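Side-chain contacts in oligogalacturonate lyase (Vibrio parahaemolyticus RIMD 2210633, PDB 3C5M), which probably cleaves short pectin fragments (oligogalacturonides) by beta-elimination, using a seven-bladed beta-propeller that binds a manganese ion: residues D5-N10 with G54-N59; C42-G47 with T90-F95; L104-L109 with E113-Y118; E123-G128 with R147-L152. One frame throughout, in Å; residues are numbered along the deposited sequence.

Contact 1: residues D5-N10 with G54-N59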
loop_
_atom_site.group_PDB
_atom_site.type_symbol
_atom_site.label_atom_id
_atom_site.label_comp_id
_atom_site.label_asym_id
_atom_site.label_seq_id
_atom_site.Cartn_x
_atom_site.Cartn_y
_atom_site.Cartn_z
ATOM N N ASP A 5 23.354 -12.671 2.547
ATOM C CA ASP A 5 23.486 -13.143 3.921
ATOM C C ASP A 5 22.166 -13.666 4.465
ATOM O O ASP A 5 21.088 -13.335 3.964
ATOM C CB ASP A 5 23.995 -12.034 4.845
ATOM C CG ASP A 5 25.400 -11.592 4.503
ATOM O OD1 ASP A 5 26.170 -12.409 3.945
ATOM O OD2 ASP A 5 25.739 -10.431 4.808
ATOM N N VAL A 6 22.261 -14.479 5.509
ATOM C CA VAL A 6 21.090 -15.065 6.133
ATOM C C VAL A 6 21.044 -14.723 7.609
ATOM O O VAL A 6 22.081 -14.641 8.264
ATOM C CB VAL A 6 21.114 -16.581 5.993
ATOM C CG1 VAL A 6 19.883 -17.180 6.640
ATOM C CG2 VAL A 6 21.197 -16.951 4.533
ATOM N N ILE A 7 19.843 -14.508 8.132
ATOM C CA ILE A 7 19.693 -14.200 9.548
ATOM C C ILE A 7 18.611 -15.079 10.148
ATOM O O ILE A 7 17.533 -15.230 9.579
ATOM C CB ILE A 7 19.326 -12.714 9.786
ATOM C CG1 ILE A 7 18.102 -12.335 8.959
ATOM C CG2 ILE A 7 20.495 -11.821 9.429
ATOM C CD1 ILE A 7 17.696 -10.889 9.149
ATOM N N THR A 8 18.913 -15.682 11.287
ATOM C CA THR A 8 17.942 -16.537 11.949
ATOM C C THR A 8 17.171 -15.719 12.989
ATOM O O THR A 8 17.764 -15.104 13.870
ATOM C CB THR A 8 18.646 -17.730 12.600
ATOM O OG1 THR A 8 19.292 -18.503 11.575
ATOM C CG2 THR A 8 17.643 -18.606 13.327
ATOM N N LEU A 9 15.846 -15.705 12.868
ATOM C CA LEU A 9 14.988 -14.933 13.765
ATOM C C LEU A 9 14.256 -15.784 14.787
ATOM O O LEU A 9 14.145 -16.999 14.630
ATOM C CB LEU A 9 13.953 -14.148 12.948
ATOM C CG LEU A 9 14.486 -13.269 11.817
ATOM C CD1 LEU A 9 13.324 -12.652 11.070
ATOM C CD2 LEU A 9 15.397 -12.188 12.384
ATOM N N ASN A 10 13.752 -15.125 15.828
ATOM C CA ASN A 10 12.995 -15.780 16.900
ATOM C C ASN A 10 11.555 -15.301 16.847
ATOM O O ASN A 10 11.303 -14.096 16.869
ATOM C CB ASN A 10 13.594 -15.420 18.263
ATOM C CG ASN A 10 14.777 -16.291 18.623
ATOM O OD1 ASN A 10 15.550 -16.701 17.754
ATOM N ND2 ASN A 10 14.935 -16.570 19.908
ATOM N N GLY A 54 14.354 -4.175 6.824
ATOM C CA GLY A 54 14.950 -4.063 8.149
ATOM C C GLY A 54 16.342 -3.466 8.085
ATOM O O GLY A 54 16.921 -3.370 6.996
ATOM N N ASP A 55 16.892 -3.074 9.234
ATOM C CA ASP A 55 18.235 -2.478 9.273
ATOM C C ASP A 55 19.347 -3.418 9.720
ATOM O O ASP A 55 20.399 -2.963 10.150
ATOM C CB ASP A 55 18.237 -1.249 10.177
ATOM C CG ASP A 55 17.239 -0.197 9.730
ATOM O OD1 ASP A 55 17.190 0.902 10.336
ATOM O OD2 ASP A 55 16.497 -0.475 8.766
ATOM N N PHE A 56 19.122 -4.719 9.603
ATOM C CA PHE A 56 20.129 -5.689 10.007
ATOM C C PHE A 56 21.511 -5.344 9.468
ATOM O O PHE A 56 22.513 -5.491 10.167
ATOM C CB PHE A 56 19.744 -7.087 9.524
ATOM C CG PHE A 56 18.459 -7.583 10.093
ATOM C CD1 PHE A 56 18.411 -8.110 11.381
ATOM C CD2 PHE A 56 17.286 -7.498 9.357
ATOM C CE1 PHE A 56 17.213 -8.544 11.933
ATOM C CE2 PHE A 56 16.080 -7.928 9.899
ATOM C CZ PHE A 56 16.046 -8.455 11.192
ATOM N N ASP A 57 21.572 -4.882 8.226
ATOM C CA ASP A 57 22.861 -4.561 7.619
ATOM C C ASP A 57 23.215 -3.072 7.649
ATOM O O ASP A 57 23.880 -2.559 6.747
ATOM C CB ASP A 57 22.896 -5.099 6.186
ATOM C CG ASP A 57 24.282 -5.048 5.574
ATOM O OD1 ASP A 57 25.264 -5.348 6.287
ATOM O OD2 ASP A 57 24.390 -4.723 4.371
ATOM N N GLY A 58 22.771 -2.384 8.701
ATOM C CA GLY A 58 23.072 -0.971 8.844
ATOM C C GLY A 58 22.357 -0.082 7.851
ATOM O O GLY A 58 22.542 1.134 7.844
ATOM N N ASN A 59 21.535 -0.688 7.006
ATOM C CA ASN A 59 20.792 0.066 6.015
ATOM C C ASN A 59 19.407 -0.490 5.882
ATOM O O ASN A 59 19.195 -1.692 6.036
ATOM C CB ASN A 59 21.482 -0.010 4.660
ATOM C CG ASN A 59 22.587 1.006 4.521
ATOM O OD1 ASN A 59 23.552 0.793 3.790
ATOM N ND2 ASN A 59 22.445 2.134 5.216
#

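Contact 2: residues C42-G47 with T90-F95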
loop_
_atom_site.group_PDB
_atom_site.type_symbol
_atom_site.label_atom_id
_atom_site.label_comp_id
_atom_site.label_asym_id
_atom_site.label_seq_id
_atom_site.Cartn_x
_atom_site.Cartn_y
_atom_site.Cartn_z
ATOM N N CYS A 42 3.383 -9.077 -0.735
ATOM C CA CYS A 42 4.579 -9.358 0.061
ATOM C C CYS A 42 4.607 -10.802 0.556
ATOM O O CYS A 42 5.586 -11.244 1.157
ATOM C CB CYS A 42 4.673 -8.399 1.252
ATOM S SG CYS A 42 3.270 -8.440 2.389
ATOM N N PHE A 43 3.533 -11.530 0.274
ATOM C CA PHE A 43 3.384 -12.923 0.687
ATOM C C PHE A 43 3.312 -13.814 -0.526
ATOM O O PHE A 43 2.693 -13.438 -1.516
ATOM C CB PHE A 43 2.073 -13.104 1.461
ATOM C CG PHE A 43 2.202 -12.914 2.929
ATOM C CD1 PHE A 43 2.817 -13.884 3.700
ATOM C CD2 PHE A 43 1.718 -11.771 3.542
ATOM C CE1 PHE A 43 2.956 -13.727 5.067
ATOM C CE2 PHE A 43 1.850 -11.598 4.913
ATOM C CZ PHE A 43 2.473 -12.582 5.677
ATOM N N THR A 44 3.930 -14.988 -0.461
ATOM C CA THR A 44 3.840 -15.926 -1.583
ATOM C C THR A 44 2.537 -16.690 -1.379
ATOM O O THR A 44 2.071 -16.806 -0.254
ATOM C CB THR A 44 4.986 -16.919 -1.592
ATOM O OG1 THR A 44 5.159 -17.440 -0.274
ATOM C CG2 THR A 44 6.250 -16.259 -2.049
ATOM N N GLN A 45 1.944 -17.207 -2.448
ATOM C CA GLN A 45 0.668 -17.918 -2.343
ATOM C C GLN A 45 0.597 -18.967 -1.258
ATOM O O GLN A 45 -0.417 -19.083 -0.589
ATOM C CB GLN A 45 0.311 -18.558 -3.683
ATOM C CG GLN A 45 0.112 -17.553 -4.797
ATOM C CD GLN A 45 -0.864 -16.447 -4.400
ATOM O OE1 GLN A 45 -2.051 -16.698 -4.179
ATOM N NE2 GLN A 45 -0.359 -15.217 -4.301
ATOM N N ASP A 46 1.669 -19.737 -1.094
ATOM C CA ASP A 46 1.703 -20.782 -0.077
ATOM C C ASP A 46 1.760 -20.203 1.335
ATOM O O ASP A 46 1.540 -20.916 2.302
ATOM C CB ASP A 46 2.898 -21.721 -0.313
ATOM C CG ASP A 46 4.211 -20.975 -0.489
ATOM O OD1 ASP A 46 4.489 -20.046 0.307
ATOM O OD2 ASP A 46 4.976 -21.326 -1.412
ATOM N N GLY A 47 2.051 -18.911 1.445
ATOM C CA GLY A 47 2.137 -18.265 2.743
ATOM C C GLY A 47 3.363 -18.671 3.544
ATOM O O GLY A 47 3.336 -18.646 4.773
ATOM N N THR A 90 4.154 -12.133 -9.716
ATOM C CA THR A 90 3.067 -13.097 -9.712
ATOM C C THR A 90 3.612 -14.516 -9.721
ATOM O O THR A 90 3.073 -15.394 -9.046
ATOM C CB THR A 90 2.163 -12.901 -10.935
ATOM O OG1 THR A 90 1.702 -11.547 -10.968
ATOM C CG2 THR A 90 0.971 -13.838 -10.885
ATOM N N ASP A 91 4.683 -14.732 -10.486
ATOM C CA ASP A 91 5.331 -16.047 -10.594
ATOM C C ASP A 91 6.171 -16.315 -9.360
ATOM O O ASP A 91 6.721 -17.392 -9.197
ATOM C CB ASP A 91 6.212 -16.123 -11.861
ATOM C CG ASP A 91 7.344 -15.090 -11.873
ATOM O OD1 ASP A 91 7.068 -13.880 -11.704
ATOM O OD2 ASP A 91 8.510 -15.487 -12.075
ATOM N N GLU A 92 6.272 -15.312 -8.500
ATOM C CA GLU A 92 7.022 -15.424 -7.256
ATOM C C GLU A 92 8.480 -15.801 -7.460
ATOM O O GLU A 92 9.095 -16.409 -6.596
ATOM C CB GLU A 92 6.341 -16.438 -6.323
ATOM C CG GLU A 92 4.850 -16.188 -6.237
ATOM C CD GLU A 92 4.180 -16.845 -5.064
ATOM O OE1 GLU A 92 4.657 -17.918 -4.626
ATOM O OE2 GLU A 92 3.156 -16.291 -4.600
ATOM N N ARG A 93 9.043 -15.417 -8.596
ATOM C CA ARG A 93 10.433 -15.725 -8.860
ATOM C C ARG A 93 11.282 -14.468 -8.755
ATOM O O ARG A 93 12.492 -14.489 -8.982
ATOM C CB ARG A 93 10.578 -16.353 -10.242
ATOM C CG ARG A 93 9.825 -17.669 -10.381
ATOM C CD ARG A 93 10.298 -18.411 -11.602
ATOM N NE ARG A 93 11.714 -18.748 -11.470
ATOM C CZ ARG A 93 12.514 -19.045 -12.487
ATOM N NH1 ARG A 93 12.040 -19.046 -13.728
ATOM N NH2 ARG A 93 13.787 -19.343 -12.259
ATOM N N ALA A 94 10.640 -13.370 -8.390
ATOM C CA ALA A 94 11.346 -12.115 -8.264
ATOM C C ALA A 94 10.479 -11.052 -7.588
ATOM O O ALA A 94 9.261 -11.218 -7.437
ATOM C CB ALA A 94 11.767 -11.637 -9.652
ATOM N N PHE A 95 11.115 -9.967 -7.156
ATOM C CA PHE A 95 10.373 -8.857 -6.556
ATOM C C PHE A 95 10.928 -7.589 -7.184
ATOM O O PHE A 95 12.024 -7.609 -7.737
ATOM C CB PHE A 95 10.488 -8.851 -5.007
ATOM C CG PHE A 95 11.624 -8.025 -4.460
ATOM C CD1 PHE A 95 12.927 -8.524 -4.444
ATOM C CD2 PHE A 95 11.389 -6.744 -3.951
ATOM C CE1 PHE A 95 13.980 -7.768 -3.927
ATOM C CE2 PHE A 95 12.437 -5.973 -3.432
ATOM C CZ PHE A 95 13.739 -6.487 -3.419
#

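Contact 3: residues L104-L109 with E113-Y118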
loop_
_atom_site.group_PDB
_atom_site.type_symbol
_atom_site.label_atom_id
_atom_site.label_comp_id
_atom_site.label_asym_id
_atom_site.label_seq_id
_atom_site.Cartn_x
_atom_site.Cartn_y
_atom_site.Cartn_z
ATOM N N LEU A 104 14.212 1.536 -11.464
ATOM C CA LEU A 104 13.226 0.520 -11.127
ATOM C C LEU A 104 14.009 -0.772 -11.228
ATOM O O LEU A 104 14.539 -1.071 -12.294
ATOM C CB LEU A 104 12.117 0.489 -12.168
ATOM C CG LEU A 104 10.722 0.115 -11.662
ATOM C CD1 LEU A 104 9.817 -0.103 -12.867
ATOM C CD2 LEU A 104 10.758 -1.138 -10.802
HETATM N N MSE A 105 14.080 -1.544 -10.147
HETATM C CA MSE A 105 14.847 -2.794 -10.145
HETATM C C MSE A 105 14.008 -4.048 -10.108
HETATM O O MSE A 105 12.918 -4.066 -9.550
HETATM C CB MSE A 105 15.767 -2.847 -8.933
HETATM C CG MSE A 105 16.537 -1.596 -8.702
HETATM SE SE MSE A 105 17.744 -1.243 -10.169
HETATM C CE MSE A 105 18.812 -2.920 -10.046
ATOM N N LYS A 106 14.546 -5.104 -10.694
ATOM C CA LYS A 106 13.894 -6.399 -10.703
ATOM C C LYS A 106 14.942 -7.334 -10.119
ATOM O O LYS A 106 16.061 -7.416 -10.636
ATOM C CB LYS A 106 13.556 -6.844 -12.123
ATOM C CG LYS A 106 12.732 -8.111 -12.134
ATOM C CD LYS A 106 12.740 -8.746 -13.484
ATOM C CE LYS A 106 11.922 -10.016 -13.504
ATOM N NZ LYS A 106 12.137 -10.736 -14.785
ATOM N N VAL A 107 14.584 -8.038 -9.055
ATOM C CA VAL A 107 15.524 -8.930 -8.383
ATOM C C VAL A 107 15.117 -10.404 -8.361
ATOM O O VAL A 107 14.044 -10.743 -7.884
ATOM C CB VAL A 107 15.710 -8.509 -6.910
ATOM C CG1 VAL A 107 16.810 -9.333 -6.278
ATOM C CG2 VAL A 107 15.974 -7.028 -6.821
ATOM N N ASP A 108 15.987 -11.276 -8.845
ATOM C CA ASP A 108 15.704 -12.706 -8.847
ATOM C C ASP A 108 15.765 -13.166 -7.382
ATOM O O ASP A 108 16.794 -13.012 -6.723
ATOM C CB ASP A 108 16.762 -13.440 -9.679
ATOM C CG ASP A 108 16.420 -14.904 -9.920
ATOM O OD1 ASP A 108 16.121 -15.616 -8.940
ATOM O OD2 ASP A 108 16.466 -15.348 -11.092
ATOM N N LEU A 109 14.667 -13.719 -6.870
ATOM C CA LEU A 109 14.620 -14.159 -5.480
ATOM C C LEU A 109 15.488 -15.371 -5.195
ATOM O O LEU A 109 15.666 -15.767 -4.036
ATOM C CB LEU A 109 13.191 -14.474 -5.084
ATOM C CG LEU A 109 12.331 -13.236 -4.981
ATOM C CD1 LEU A 109 10.892 -13.620 -4.646
ATOM C CD2 LEU A 109 12.928 -12.337 -3.913
ATOM N N GLU A 113 20.225 -11.850 -8.305
ATOM C CA GLU A 113 20.730 -10.997 -9.370
ATOM C C GLU A 113 19.748 -9.840 -9.553
ATOM O O GLU A 113 18.537 -10.029 -9.412
ATOM C CB GLU A 113 20.839 -11.796 -10.674
ATOM C CG GLU A 113 20.902 -10.915 -11.917
ATOM C CD GLU A 113 20.628 -11.672 -13.211
ATOM O OE1 GLU A 113 19.569 -12.326 -13.303
ATOM O OE2 GLU A 113 21.464 -11.606 -14.139
ATOM N N GLU A 114 20.266 -8.653 -9.868
ATOM C CA GLU A 114 19.423 -7.471 -10.081
ATOM C C GLU A 114 19.466 -6.962 -11.535
ATOM O O GLU A 114 20.490 -7.059 -12.209
ATOM C CB GLU A 114 19.833 -6.342 -9.103
ATOM C CG GLU A 114 19.300 -6.543 -7.655
ATOM C CD GLU A 114 19.546 -5.359 -6.695
ATOM O OE1 GLU A 114 19.000 -4.237 -6.910
ATOM O OE2 GLU A 114 20.287 -5.561 -5.705
ATOM N N GLN A 115 18.339 -6.439 -12.011
ATOM C CA GLN A 115 18.234 -5.891 -13.361
ATOM C C GLN A 115 17.520 -4.544 -13.326
ATOM O O GLN A 115 16.397 -4.449 -12.825
ATOM C CB GLN A 115 17.417 -6.805 -14.262
ATOM C CG GLN A 115 17.940 -8.203 -14.408
ATOM C CD GLN A 115 17.026 -9.088 -15.273
ATOM O OE1 GLN A 115 17.188 -10.320 -15.317
ATOM N NE2 GLN A 115 16.066 -8.462 -15.960
ATOM N N VAL A 116 18.137 -3.501 -13.857
ATOM C CA VAL A 116 17.460 -2.214 -13.859
ATOM C C VAL A 116 16.545 -2.216 -15.088
ATOM O O VAL A 116 17.003 -2.238 -16.226
ATOM C CB VAL A 116 18.481 -1.061 -13.880
ATOM C CG1 VAL A 116 19.731 -1.493 -14.619
ATOM C CG2 VAL A 116 17.857 0.172 -14.511
ATOM N N ILE A 117 15.241 -2.228 -14.847
ATOM C CA ILE A 117 14.277 -2.285 -15.926
ATOM C C ILE A 117 13.854 -0.916 -16.453
ATOM O O ILE A 117 13.266 -0.828 -17.528
ATOM C CB ILE A 117 13.033 -3.055 -15.489
ATOM C CG1 ILE A 117 12.431 -2.351 -14.285
ATOM C CG2 ILE A 117 13.396 -4.486 -15.114
ATOM C CD1 ILE A 117 11.129 -2.955 -13.815
ATOM N N TYR A 118 14.135 0.150 -15.710
ATOM C CA TYR A 118 13.782 1.492 -16.172
ATOM C C TYR A 118 14.456 2.571 -15.348
ATOM O O TYR A 118 14.564 2.445 -14.138
ATOM C CB TYR A 118 12.266 1.695 -16.140
ATOM C CG TYR A 118 11.831 3.138 -16.317
ATOM C CD1 TYR A 118 11.201 3.827 -15.285
ATOM C CD2 TYR A 118 12.067 3.817 -17.511
ATOM C CE1 TYR A 118 10.813 5.165 -15.434
ATOM C CE2 TYR A 118 11.683 5.153 -17.677
ATOM C CZ TYR A 118 11.053 5.822 -16.626
ATOM O OH TYR A 118 10.664 7.139 -16.771
#

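Contact 4: residues E123-G128 with R147-L152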
loop_
_atom_site.group_PDB
_atom_site.type_symbol
_atom_site.label_atom_id
_atom_site.label_comp_id
_atom_site.label_asym_id
_atom_site.label_seq_id
_atom_site.Cartn_x
_atom_site.Cartn_y
_atom_site.Cartn_z
ATOM N N GLU A 123 14.390 14.785 -17.265
ATOM C CA GLU A 123 13.324 15.779 -17.377
ATOM C C GLU A 123 12.209 15.586 -16.343
ATOM O O GLU A 123 11.496 16.533 -15.999
ATOM C CB GLU A 123 12.708 15.724 -18.784
ATOM C CG GLU A 123 13.587 16.287 -19.898
ATOM C CD GLU A 123 13.625 17.807 -19.897
ATOM O OE1 GLU A 123 14.383 18.384 -20.709
ATOM O OE2 GLU A 123 12.892 18.421 -19.086
ATOM N N TRP A 124 12.058 14.359 -15.854
ATOM C CA TRP A 124 11.004 14.068 -14.901
ATOM C C TRP A 124 11.459 13.604 -13.523
ATOM O O TRP A 124 12.643 13.362 -13.277
ATOM C CB TRP A 124 10.037 13.046 -15.502
ATOM C CG TRP A 124 9.512 13.446 -16.847
ATOM C CD1 TRP A 124 10.186 13.403 -18.034
ATOM C CD2 TRP A 124 8.206 13.961 -17.150
ATOM N NE1 TRP A 124 9.381 13.852 -19.059
ATOM C CE2 TRP A 124 8.163 14.200 -18.544
ATOM C CE3 TRP A 124 7.070 14.240 -16.383
ATOM C CZ2 TRP A 124 7.034 14.704 -19.184
ATOM C CZ3 TRP A 124 5.937 14.746 -17.019
ATOM C CH2 TRP A 124 5.930 14.973 -18.410
ATOM N N LYS A 125 10.492 13.499 -12.619
ATOM C CA LYS A 125 10.745 13.082 -11.246
ATOM C C LYS A 125 9.727 12.001 -10.920
ATOM O O LYS A 125 8.537 12.177 -11.156
ATOM C CB LYS A 125 10.565 14.275 -10.310
ATOM C CG LYS A 125 11.209 14.127 -8.944
ATOM C CD LYS A 125 12.729 14.239 -9.032
ATOM C CE LYS A 125 13.391 14.047 -7.661
ATOM N NZ LYS A 125 12.815 14.955 -6.615
ATOM N N GLY A 126 10.195 10.875 -10.396
ATOM C CA GLY A 126 9.290 9.789 -10.063
ATOM C C GLY A 126 8.436 10.134 -8.858
ATOM O O GLY A 126 8.937 10.689 -7.884
ATOM N N TYR A 127 7.151 9.796 -8.915
ATOM C CA TYR A 127 6.221 10.086 -7.825
ATOM C C TYR A 127 5.194 8.965 -7.621
ATOM O O TYR A 127 4.548 8.494 -8.574
ATOM C CB TYR A 127 5.510 11.421 -8.094
ATOM C CG TYR A 127 4.423 11.750 -7.099
ATOM C CD1 TYR A 127 3.109 11.313 -7.294
ATOM C CD2 TYR A 127 4.709 12.477 -5.945
ATOM C CE1 TYR A 127 2.111 11.591 -6.363
ATOM C CE2 TYR A 127 3.716 12.758 -5.006
ATOM C CZ TYR A 127 2.422 12.309 -5.223
ATOM O OH TYR A 127 1.451 12.557 -4.280
ATOM N N GLY A 128 5.038 8.544 -6.371
ATOM C CA GLY A 128 4.112 7.468 -6.071
ATOM C C GLY A 128 4.815 6.118 -6.069
ATOM O O GLY A 128 6.044 6.043 -5.992
ATOM N N ARG A 147 10.872 20.583 -13.415
ATOM C CA ARG A 147 10.707 22.026 -13.270
ATOM C C ARG A 147 9.504 22.390 -12.394
ATOM O O ARG A 147 9.554 23.361 -11.638
ATOM C CB ARG A 147 10.544 22.671 -14.644
ATOM C CG ARG A 147 11.663 22.343 -15.618
ATOM C CD ARG A 147 11.520 23.142 -16.910
ATOM N NE ARG A 147 10.130 23.186 -17.358
ATOM C CZ ARG A 147 9.273 24.156 -17.054
ATOM N NH1 ARG A 147 9.665 25.178 -16.303
ATOM N NH2 ARG A 147 8.020 24.094 -17.489
ATOM N N ASP A 148 8.433 21.605 -12.502
ATOM C CA ASP A 148 7.215 21.841 -11.735
ATOM C C ASP A 148 7.263 21.254 -10.329
ATOM O O ASP A 148 6.379 21.516 -9.516
ATOM C CB ASP A 148 6.009 21.248 -12.468
ATOM C CG ASP A 148 5.702 21.960 -13.775
ATOM O OD1 ASP A 148 6.622 22.580 -14.360
ATOM O OD2 ASP A 148 4.536 21.880 -14.224
ATOM N N TRP A 149 8.290 20.465 -10.038
ATOM C CA TRP A 149 8.402 19.826 -8.737
ATOM C C TRP A 149 8.714 20.795 -7.607
ATOM O O TRP A 149 9.495 21.726 -7.773
ATOM C CB TRP A 149 9.475 18.739 -8.777
ATOM C CG TRP A 149 9.445 17.854 -7.565
ATOM C CD1 TRP A 149 8.539 16.867 -7.292
ATOM C CD2 TRP A 149 10.321 17.916 -6.430
ATOM N NE1 TRP A 149 8.793 16.313 -6.058
ATOM C CE2 TRP A 149 9.880 16.939 -5.507
ATOM C CE3 TRP A 149 11.432 18.705 -6.100
ATOM C CZ2 TRP A 149 10.515 16.730 -4.279
ATOM C CZ3 TRP A 149 12.062 18.496 -4.877
ATOM C CH2 TRP A 149 11.600 17.518 -3.983
ATOM N N GLN A 150 8.094 20.566 -6.455
ATOM C CA GLN A 150 8.312 21.393 -5.274
ATOM C C GLN A 150 8.329 20.497 -4.043
ATOM O O GLN A 150 7.471 19.635 -3.875
ATOM C CB GLN A 150 7.201 22.431 -5.117
ATOM C CG GLN A 150 7.080 23.428 -6.255
ATOM C CD GLN A 150 6.084 24.538 -5.945
ATOM O OE1 GLN A 150 4.915 24.280 -5.642
ATOM N NE2 GLN A 150 6.544 25.783 -6.021
ATOM N N PRO A 151 9.309 20.696 -3.156
ATOM C CA PRO A 151 9.417 19.886 -1.941
ATOM C C PRO A 151 8.257 20.134 -0.980
ATOM O O PRO A 151 8.142 21.209 -0.399
ATOM C CB PRO A 151 10.758 20.324 -1.363
ATOM C CG PRO A 151 10.818 21.771 -1.753
ATOM C CD PRO A 151 10.357 21.731 -3.194
ATOM N N LEU A 152 7.396 19.136 -0.825
ATOM C CA LEU A 152 6.244 19.242 0.064
ATOM C C LEU A 152 6.690 19.113 1.518
ATOM O O LEU A 152 6.597 18.039 2.111
ATOM C CB LEU A 152 5.233 18.139 -0.258
ATOM C CG LEU A 152 4.703 18.066 -1.690
ATOM C CD1 LEU A 152 3.904 16.788 -1.881
ATOM C CD2 LEU A 152 3.852 19.282 -1.976
#

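Contact 1: residues D5-N10 with G54-N59
Phe-56 meets Ile-7 with the face of its ring. Its CG lies anti to the carbonyl carbon (chi1 -62°), a setting that carries the ring from the loop toward strand 6-8. CB points the same way but makes no close contact of its own. From CG outward, all six ring carbons of Phe-56 lie between 3.4 and 3.7 Å from Ile-7 CD1: CD2 is the nearest, CG and CE2 follow, then CD1 and CZ, and CE1 is the farthest. The outer corner is shared, for Phe-56 CZ also lies 4.0 Å from Leu-9 CD2, with CE1 hardly farther from that methyl. Ile-7 CD1 thus sits over the ring centre, 3.3 Å from the centroid and 6° off the normal, a CH-pi contact in which isoleucine supplies a slim, extended arm. Leu-9 CD2 approaches the ring obliquely.

In the propeller, strand 6-8 is the outermost strand of its sheet, and Phe-56 stands in the loop joining strands 49-54 and 61-66 of that same sheet. The loop reverses in a type I turn closed by Gly-58 N to Asp-55 O; Gly-58 suits a position with positive phi. Tyr-63 meets Phe-56 edge-to-face, and Pro-28 and Ile-31 add to its apolar surroundings. The carboxylates of Asp-5 and Asp-57 approach without touching, and each has its own partner: Asp-5 OD2 bonds Ala-2 N, and Asp-57 OD2 bonds Gln-74 NE2.

Contact 2: residues C42-G47 with T90-F95
Glu-92 reaches across to Gln-45 and Thr-44 with an extended chain, crossing the Gln-45 side chain at about a right angle while its carboxylate stands 50° from the glutamine amide plane. The polar grip is on the backbone: Gln-45 N donates to Glu-92 OE2, 2.6 Å away, at an N-H...O angle of 156°. OE2 accepts through its syn lone pair, the one on the side of OE1. Lys-41 NZ forms a salt bridge to the same OE2, so a long acidic side chain suits this place. The other oxygen faces Thr-44: Thr-44 CB lies 3.2 Å from Glu-92 OE1. Thr-44 has its hydroxyl turned the other way, between the backbone N and carbonyl carbon (chi1 46°), where OG1 donates to Asp-46 OD1 from above the carboxylate plane. Lys-48 N also bonds that OD1. Residues Thr-44 to Gly-47 form a type I beta turn, and the contact ties this turn in one propeller blade to the loop that enters strand 94-99 of the next.

Contact 3: residues L104-L109 with E113-Y118
A beta hairpin of two antiparallel strands, 103-108 and 114-119, forms the outer half of a four-stranded propeller blade, and its register slips by one residue at a beta bulge. From Asp-108 to Lys-106 the pairing is regular: Asp-108 N donates to Glu-113 O, and Lys-106 and Gln-115 exchange a pair of bonds. Beyond Met-105, which pairs with Val-116, the extra residue Ile-117 takes near-helical backbone angles (psi -15°), and Leu-104 then pairs with Tyr-118. Its N donates to Tyr-118 O, 2.8 Å away, while its O accepts from Ile-117 N.

On the face carrying Leu-104, Lys-106 and Gln-115, the last two run side by side, pointing the same way, and Gln-115 NE2 lies 4.2 Å from Lys-106 CD; long chains with polar ends suit this outer surface. Leu-104 and Ile-117 cross obliquely, Leu-104 CD1 meeting Ile-117 CD1 at 3.3 Å, and both branched apolar chains rest on Leu-139 of the next blade. On the other face Val-107 CG2 lies 3.5 Å from Glu-114 CG; the carboxylate beyond is held by Tyr-97 OH and Lys-3 NZ. In Met-105, built as selenomethionine, the bend at chi2 (-64°) sets SE 3.8 Å from Val-116 CB. The next bend, at chi3 (-60°), brings the methyl CE of Met-105 to 3.4 Å from Glu-114 OE1, the oxygen that Tyr-97 OH also meets.

Contact 4: residues E123-G128 with R147-L152
The strand holding Lys-125 and the loop holding Trp-149 do not pair: their nearest CA atoms, those of these two residues, stay 7.6 Å apart, and no hydrogen bond spans the gap. The side chains bridge it. Lys-125 leaves the strand with CG anti to its own backbone N, then bends at chi2 and again at chi4 (73° and -53°), bringing its ammonium group back over the indole. NZ stands 3.6 Å from the centroid of the six-membered ring of Trp-149, above its centre and 8° off the normal. That is a cation-pi contact. Lower on the chain, CG makes a CH-pi contact over the five-membered ring, 4.3 Å from its centroid, so lysine offers both a charge and a methylene to one broad indole face. A large flat residue suits this role, since both halves of its ring system are used.

Strand 124-132 is an edge strand of its propeller blade, and Trp-149 belongs to the connection that leads from strand 138-145 to helix 155-163. Lys-125 pairs by backbone bonding with Ile-144 of the neighbouring strand. On the opposite face of the indole, Pro-151 N lies 3.9 Å above the plane of Trp-149, offset toward the rim. Farther along, Tyr-127 and Leu-152 both turn to Trp-189, which meets the tyrosine edge-to-face, while Asp-148 OD2 accepts a bond from Thr-167 N.

In the fold
The contacts follow the blades of the propeller in chain order. Contact 1 lies within the sheet that runs from strand 6-8 to strand 33-34. Contact 2 leads from that sheet to the one holding strands 87-88 to 114-119; its segments alternate with those of contact 1 along the chain, and their centres are about 20 Å apart. Contact 3 lies in this latter sheet and touches contact 2, because strands 94-99 and 103-108 are neighbours there; Phe-95 O and Val-107 N probably bond. Contact 4, in the blade of strands 124-132 to 180-186 and its connecting loop, has its centre about 23 Å from that of contact 3. Contact 2 thus joins two neighbouring sheets, while contacts 1, 3 and 4 each stay within one blade, away from the manganese site.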